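PDB 3QP9: type I polyketide synthase PikAII, which carries this C2-type ketoreductase domain, of a class that epimerizes the alpha-substituent of the polyketide intermediate without reducing its beta-keto group. Local coordinates for residues Val491-Phe496 and Thr507-Leu512. Numbering follows the deposited sequence.
Sequences VDWSSF and TLLADL
Trp493, in the first turn of helix 493-501, meets Leu509 and Leu512 of the turns that bring the chain back to helix 513-516, a buried apolar contact with no hydrogen bond between the two segments. A methyl group suits the flat indole: Leu512 CD2 lies over one face in a CH-pi contact, 3.8 Å from the centroid of the six-membered ring of Trp493 and only 18° off its normal. Leu512 CG stands anti to the backbone N (chi1 -177°), which carries the branch across the indole at about a right angle. On the opposite face sits Val491 CG1, from the loop between strand 485-488 and helix 493-501, so the ring is sandwiched between two aliphatic groups. Leu509 approaches obliquely and forks between two aromatics, CD2 lying 4.0 Å from Trp493 CZ3 and CD1 coming to the edge of Phe496, 4.3 Å from its CE2. The indole's one polar atom, NE1, is satisfied by Tyr30 OH of strand 29-36, which would hold the indole in this rotation. Asp492, well suited to an N-cap, starts the helix: its OD1 accepts from Ser494 OG at 2.5 Å and, weakly, from Ser494 N. Two overlapping type I turns, Thr507-Ala510 and Leu509-Leu512, set both leucines facing the aromatics. Through Leu233 and Tyr30 the contact packs the C-terminal segment on strands 227-235 and 29-36 of the ketoreductase fold, with its structural and catalytic Rossmann-like halves.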
ATOM      1  N   VAL A 491      -8.951 -13.781 -10.708  1.00 29.57           N
ATOM      2  CA  VAL A 491      -9.346 -12.691 -11.565  1.00 31.24           C
ATOM      3  C   VAL A 491      -9.649 -13.263 -12.975  1.00 32.95           C
ATOM      4  O   VAL A 491      -8.833 -14.012 -13.539  1.00 32.82           O
ATOM      5  CB  VAL A 491      -8.210 -11.619 -11.673  1.00 30.37           C
ATOM      6  CG1 VAL A 491      -8.801 -10.342 -12.330  1.00 31.46           C
ATOM      7  CG2 VAL A 491      -7.616 -11.234 -10.298  1.00 29.15           C
ATOM      8  N   ASP A 492     -10.851 -13.004 -13.495  1.00 32.83           N
ATOM      9  CA  ASP A 492     -11.135 -13.157 -14.928  1.00 34.38           C
ATOM     10  C   ASP A 492     -10.743 -11.819 -15.575  1.00 33.19           C
ATOM     11  O   ASP A 492     -11.516 -10.876 -15.568  1.00 31.64           O
ATOM     12  CB  ASP A 492     -12.636 -13.455 -15.148  1.00 35.10           C
ATOM     13  CG  ASP A 492     -13.055 -13.437 -16.620  1.00 38.98           C
ATOM     14  OD1 ASP A 492     -12.243 -13.401 -17.595  1.00 37.91           O
ATOM     15  OD2 ASP A 492     -14.278 -13.412 -16.810  1.00 45.43           O
ATOM     16  N   TRP A 493      -9.545 -11.785 -16.155  1.00 31.95           N
ATOM     17  CA  TRP A 493      -9.005 -10.583 -16.778  1.00 33.41           C
ATOM     18  C   TRP A 493      -9.821 -10.044 -17.961  1.00 35.62           C
ATOM     19  O   TRP A 493      -9.798  -8.867 -18.217  1.00 35.22           O
ATOM     20  CB  TRP A 493      -7.508 -10.822 -17.170  1.00 33.26           C
ATOM     21  CG  TRP A 493      -6.678 -11.076 -15.933  1.00 29.47           C
ATOM     22  CD1 TRP A 493      -6.152 -12.254 -15.500  1.00 27.47           C
ATOM     23  CD2 TRP A 493      -6.354 -10.103 -14.937  1.00 28.90           C
ATOM     24  NE1 TRP A 493      -5.476 -12.077 -14.330  1.00 28.04           N
ATOM     25  CE2 TRP A 493      -5.588 -10.764 -13.948  1.00 26.04           C
ATOM     26  CE3 TRP A 493      -6.580  -8.706 -14.823  1.00 26.44           C
ATOM     27  CZ2 TRP A 493      -5.098 -10.100 -12.805  1.00 28.50           C
ATOM     28  CZ3 TRP A 493      -6.074  -8.033 -13.673  1.00 28.92           C
ATOM     29  CH2 TRP A 493      -5.326  -8.725 -12.715  1.00 26.12           C
ATOM     30  N   SER A 494     -10.532 -10.934 -18.673  1.00 37.34           N
ATOM     31  CA  SER A 494     -11.371 -10.512 -19.777  1.00 38.78           C
ATOM     32  C   SER A 494     -12.523  -9.562 -19.270  1.00 38.14           C
ATOM     33  O   SER A 494     -13.005  -8.713 -20.040  1.00 38.79           O
ATOM     34  CB  SER A 494     -11.836 -11.748 -20.580  1.00 39.33           C
ATOM     35  OG  SER A 494     -12.818 -12.521 -19.875  1.00 42.10           O
ATOM     36  N   SER A 495     -12.915  -9.664 -17.983  1.00 35.56           N
ATOM     37  CA  SER A 495     -13.898  -8.736 -17.385  1.00 36.01           C
ATOM     38  C   SER A 495     -13.207  -7.648 -16.629  1.00 34.16           C
ATOM     39  O   SER A 495     -13.596  -6.497 -16.698  1.00 31.90           O
ATOM     40  CB  SER A 495     -14.866  -9.439 -16.449  1.00 36.71           C
ATOM     41  OG  SER A 495     -15.585 -10.383 -17.234  1.00 43.17           O
ATOM     42  N   PHE A 496     -12.123  -8.008 -15.944  1.00 33.32           N
ATOM     43  CA  PHE A 496     -11.453  -7.029 -15.122  1.00 31.57           C
ATOM     44  C   PHE A 496     -10.758  -5.898 -15.872  1.00 31.24           C
ATOM     45  O   PHE A 496     -10.877  -4.758 -15.476  1.00 31.48           O
ATOM     46  CB  PHE A 496     -10.485  -7.713 -14.140  1.00 30.38           C
ATOM     47  CG  PHE A 496      -9.899  -6.747 -13.093  1.00 32.71           C
ATOM     48  CD1 PHE A 496     -10.423  -6.677 -11.808  1.00 29.05           C
ATOM     49  CD2 PHE A 496      -8.807  -5.907 -13.443  1.00 31.77           C
ATOM     50  CE1 PHE A 496      -9.867  -5.743 -10.885  1.00 36.25           C
ATOM     51  CE2 PHE A 496      -8.240  -4.978 -12.576  1.00 33.59           C
ATOM     52  CZ  PHE A 496      -8.739  -4.903 -11.258  1.00 35.45           C
ATOM     53  N   THR A 507      -1.326   1.544 -17.850  1.00 26.17           N
ATOM     54  CA  THR A 507      -0.404   0.551 -18.432  1.00 25.34           C
ATOM     55  C   THR A 507      -0.011  -0.503 -17.411  1.00 23.82           C
ATOM     56  O   THR A 507       0.852  -1.403 -17.666  1.00 23.92           O
ATOM     57  CB  THR A 507       0.900   1.210 -18.855  1.00 24.68           C
ATOM     58  OG1 THR A 507       1.425   1.957 -17.733  1.00 29.14           O
ATOM     59  CG2 THR A 507       0.754   2.150 -20.094  1.00 26.00           C
ATOM     60  N   LEU A 508      -0.615  -0.476 -16.232  1.00 25.62           N
ATOM     61  CA  LEU A 508      -0.309  -1.449 -15.185  1.00 24.64           C
ATOM     62  C   LEU A 508      -0.482  -2.915 -15.629  1.00 26.47           C
ATOM     63  O   LEU A 508       0.249  -3.819 -15.202  1.00 24.81           O
ATOM     64  CB  LEU A 508      -1.205  -1.168 -13.933  1.00 27.96           C
ATOM     65  CG  LEU A 508      -0.785  -2.009 -12.736  1.00 25.32           C
ATOM     66  CD1 LEU A 508       0.701  -1.763 -12.100  1.00 24.75           C
ATOM     67  CD2 LEU A 508      -1.853  -2.135 -11.663  1.00 22.25           C
ATOM     68  N   LEU A 509      -1.453  -3.170 -16.490  1.00 25.99           N
ATOM     69  CA  LEU A 509      -1.714  -4.549 -16.929  1.00 25.17           C
ATOM     70  C   LEU A 509      -1.136  -4.824 -18.347  1.00 24.32           C
ATOM     71  O   LEU A 509      -1.510  -5.799 -18.961  1.00 24.83           O
ATOM     72  CB  LEU A 509      -3.281  -4.697 -17.008  1.00 25.00           C
ATOM     73  CG  LEU A 509      -4.011  -4.314 -15.751  1.00 26.63           C
ATOM     74  CD1 LEU A 509      -5.538  -4.531 -15.866  1.00 27.47           C
ATOM     75  CD2 LEU A 509      -3.382  -5.198 -14.557  1.00 25.19           C
ATOM     76  N   ALA A 510      -0.219  -3.998 -18.844  1.00 25.52           N
ATOM     77  CA  ALA A 510       0.284  -4.090 -20.227  1.00 24.83           C
ATOM     78  C   ALA A 510       1.050  -5.362 -20.454  1.00 24.17           C
ATOM     79  O   ALA A 510       1.137  -5.827 -21.577  1.00 21.95           O
ATOM     80  CB  ALA A 510       1.176  -2.847 -20.561  1.00 26.42           C
ATOM     81  N   ASP A 511       1.610  -5.900 -19.381  1.00 23.41           N
ATOM     82  CA  ASP A 511       2.528  -7.024 -19.515  1.00 25.92           C
ATOM     83  C   ASP A 511       1.898  -8.330 -18.901  1.00 24.94           C
ATOM     84  O   ASP A 511       2.553  -9.276 -18.476  1.00 25.15           O
ATOM     85  CB  ASP A 511       3.915  -6.641 -18.936  1.00 27.96           C
ATOM     86  CG  ASP A 511       4.642  -5.461 -19.733  1.00 30.01           C
ATOM     87  OD1 ASP A 511       4.222  -4.960 -20.807  1.00 34.80           O
ATOM     88  OD2 ASP A 511       5.673  -5.026 -19.208  1.00 32.61           O
ATOM     89  N   LEU A 512       0.587  -8.353 -18.810  1.00 24.88           N
ATOM     90  CA  LEU A 512      -0.097  -9.511 -18.337  1.00 24.76           C
ATOM     91  C   LEU A 512      -1.026 -10.023 -19.453  1.00 24.43           C
ATOM     92  O   LEU A 512      -2.089  -9.449 -19.689  1.00 26.33           O
ATOM     93  CB  LEU A 512      -0.902  -9.120 -17.080  1.00 25.40           C
ATOM     94  CG  LEU A 512      -1.695 -10.170 -16.308  1.00 27.93           C
ATOM     95  CD1 LEU A 512      -0.679 -11.194 -15.984  1.00 37.83           C
ATOM     96  CD2 LEU A 512      -2.215  -9.538 -14.984  1.00 30.28           C
TER